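Side-chain contact in protein-glutamine deamidase Cif (Burkholderia pseudomallei, PDB 3GQM), which deamidates a glutamine side chain of host NEDD8, abolishing the activity of cullin-RING ubiquitin ligases, and inhibits the host cell cycle: residues A[155-160]-A[215-220]. Residues are numbered along the deposited sequence; the frame is centred on the assembly and turned at random.
Sequences GRLGHK and KDFSKM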
loop_
_atom_site.group_PDB
_atom_site.type_symbol
_atom_site.label_atom_id
_atom_site.label_comp_id
_atom_site.label_asym_id
_atom_site.label_seq_id
_atom_site.Cartn_x
_atom_site.Cartn_y
_atom_site.Cartn_z
ATOM N N GLY A 155 -1.621 10.724 -9.371
ATOM C CA GLY A 155 -1.414 10.867 -10.850
ATOM C C GLY A 155 -0.110 11.545 -11.334
ATOM O O GLY A 155 0.328 11.367 -12.486
ATOM N N ARG A 156 0.552 12.300 -10.463
ATOM C CA ARG A 156 1.744 13.031 -10.884
ATOM C C ARG A 156 2.819 11.991 -10.936
ATOM O O ARG A 156 3.617 11.877 -11.885
ATOM C CB ARG A 156 2.082 14.145 -9.852
ATOM C CG ARG A 156 1.133 15.364 -9.916
ATOM C CD ARG A 156 0.047 15.369 -8.840
ATOM N NE ARG A 156 0.587 14.798 -7.605
ATOM C CZ ARG A 156 0.849 15.464 -6.487
ATOM N NH1 ARG A 156 0.573 16.753 -6.384
ATOM N NH2 ARG A 156 1.353 14.802 -5.441
ATOM N N LEU A 157 2.791 11.172 -9.897
ATOM C CA LEU A 157 3.740 10.085 -9.723
ATOM C C LEU A 157 3.310 8.857 -10.490
ATOM O O LEU A 157 4.128 8.025 -10.836
ATOM C CB LEU A 157 3.849 9.766 -8.214
ATOM C CG LEU A 157 4.743 10.632 -7.302
ATOM C CD1 LEU A 157 4.542 12.135 -7.423
ATOM C CD2 LEU A 157 4.548 10.282 -5.838
ATOM N N GLY A 158 2.018 8.730 -10.771
ATOM C CA GLY A 158 1.475 7.453 -11.282
ATOM C C GLY A 158 1.599 6.357 -10.205
ATOM O O GLY A 158 1.979 5.227 -10.511
ATOM N N HIS A 159 1.258 6.680 -8.959
ATOM C CA HIS A 159 1.576 5.790 -7.824
ATOM C C HIS A 159 0.441 5.778 -6.850
ATOM O O HIS A 159 -0.245 6.760 -6.681
ATOM C CB HIS A 159 2.890 6.259 -7.159
ATOM C CG HIS A 159 3.437 5.362 -6.076
ATOM N ND1 HIS A 159 3.494 3.981 -6.178
ATOM C CD2 HIS A 159 4.072 5.677 -4.919
ATOM C CE1 HIS A 159 4.088 3.485 -5.106
ATOM N NE2 HIS A 159 4.433 4.494 -4.312
ATOM N N LYS A 160 0.250 4.633 -6.233
ATOM C CA LYS A 160 -0.745 4.399 -5.198
ATOM C C LYS A 160 0.021 3.913 -3.961
ATOM O O LYS A 160 0.932 3.075 -4.076
ATOM C CB LYS A 160 -1.705 3.300 -5.682
ATOM C CG LYS A 160 -3.087 3.453 -5.120
ATOM C CD LYS A 160 -4.131 2.653 -5.927
ATOM C CE LYS A 160 -5.508 2.812 -5.293
ATOM N NZ LYS A 160 -6.570 2.028 -6.039
ATOM N N LYS A 215 -1.538 20.652 -4.802
ATOM C CA LYS A 215 -1.545 21.016 -6.209
ATOM C C LYS A 215 -0.226 21.671 -6.597
ATOM O O LYS A 215 0.324 21.393 -7.637
ATOM C CB LYS A 215 -2.699 21.983 -6.489
ATOM C CG LYS A 215 -3.970 21.266 -6.742
ATOM N N ASP A 216 0.284 22.558 -5.759
ATOM C CA ASP A 216 1.478 23.294 -6.119
ATOM C C ASP A 216 2.725 22.427 -6.326
ATOM O O ASP A 216 3.704 22.880 -6.932
ATOM C CB ASP A 216 1.727 24.377 -5.100
ATOM C CG ASP A 216 0.866 25.604 -5.354
ATOM O OD1 ASP A 216 0.285 25.726 -6.480
ATOM O OD2 ASP A 216 0.762 26.427 -4.419
ATOM N N PHE A 217 2.664 21.164 -5.900
ATOM C CA PHE A 217 3.801 20.282 -6.017
ATOM C C PHE A 217 4.349 20.249 -7.432
ATOM O O PHE A 217 5.550 20.193 -7.621
ATOM C CB PHE A 217 3.472 18.849 -5.533
ATOM C CG PHE A 217 4.589 17.893 -5.760
ATOM C CD1 PHE A 217 5.693 17.882 -4.904
ATOM C CD2 PHE A 217 4.581 17.044 -6.867
ATOM C CE1 PHE A 217 6.765 17.026 -5.138
ATOM C CE2 PHE A 217 5.645 16.169 -7.103
ATOM C CZ PHE A 217 6.728 16.157 -6.244
ATOM N N SER A 218 3.460 20.228 -8.420
ATOM C CA SER A 218 3.874 20.217 -9.836
ATOM C C SER A 218 4.771 21.423 -10.222
ATOM O O SER A 218 5.610 21.297 -11.104
ATOM C CB SER A 218 2.683 20.116 -10.769
ATOM O OG SER A 218 1.726 21.106 -10.436
ATOM N N LYS A 219 4.628 22.549 -9.520
ATOM C CA LYS A 219 5.443 23.734 -9.852
ATOM C C LYS A 219 6.673 23.992 -8.996
ATOM O O LYS A 219 7.338 25.034 -9.156
ATOM C CB LYS A 219 4.568 24.980 -9.942
ATOM N N MET A 220 7.002 23.043 -8.121
ATOM C CA MET A 220 8.046 23.271 -7.179
ATOM C C MET A 220 9.357 22.992 -7.884
ATOM O O MET A 220 9.403 22.211 -8.831
ATOM C CB MET A 220 7.849 22.437 -5.895
ATOM C CG MET A 220 6.686 22.934 -4.982
ATOM S SD MET A 220 6.370 21.745 -3.606
ATOM C CE MET A 220 4.739 22.188 -2.951
#
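Arg156 and Phe217 meet where the hairpin turn joining strands 147-154 and 159-165 approaches the 3-10 turn 216-219, the backbones coming nearest at Arg156 CA and Ser218 CA, 7.6 Å apart. Phe217 reaches across with CG anti to its backbone N (chi1 175°) and brings its ring atoms CD2 and CE2 up to Arg156 and Leu157, respectively. Its CD2 sits 3.9 Å above one face of the Arg156 guanidinium, displaced toward the rim, with the two planes inclined by 42°, a tilted packing rather than a parallel stack. Arg156 NH1 lies 3.7 Å from Phe217 CB. Bends at chi2 and chi3 turn the guanidinium toward Phe217, while its polar end is engaged by Asp154, through a salt bridge from NH2, and by the carbonyl of Leu212 at the end of helix 206-212. Further along the ring, Leu157 CD1 touches Phe217 CE2 at 4.2 Å, and Leu229 of helix 222-233 packs against both side chains. No hydrogen bond crosses between the two segments. The contact thus joins the hairpin leading into His159, an inferred active-site residue, to the linker between two helices by van der Waals packing, with the charge of the buried arginine probably offset by its salt bridge to Asp154.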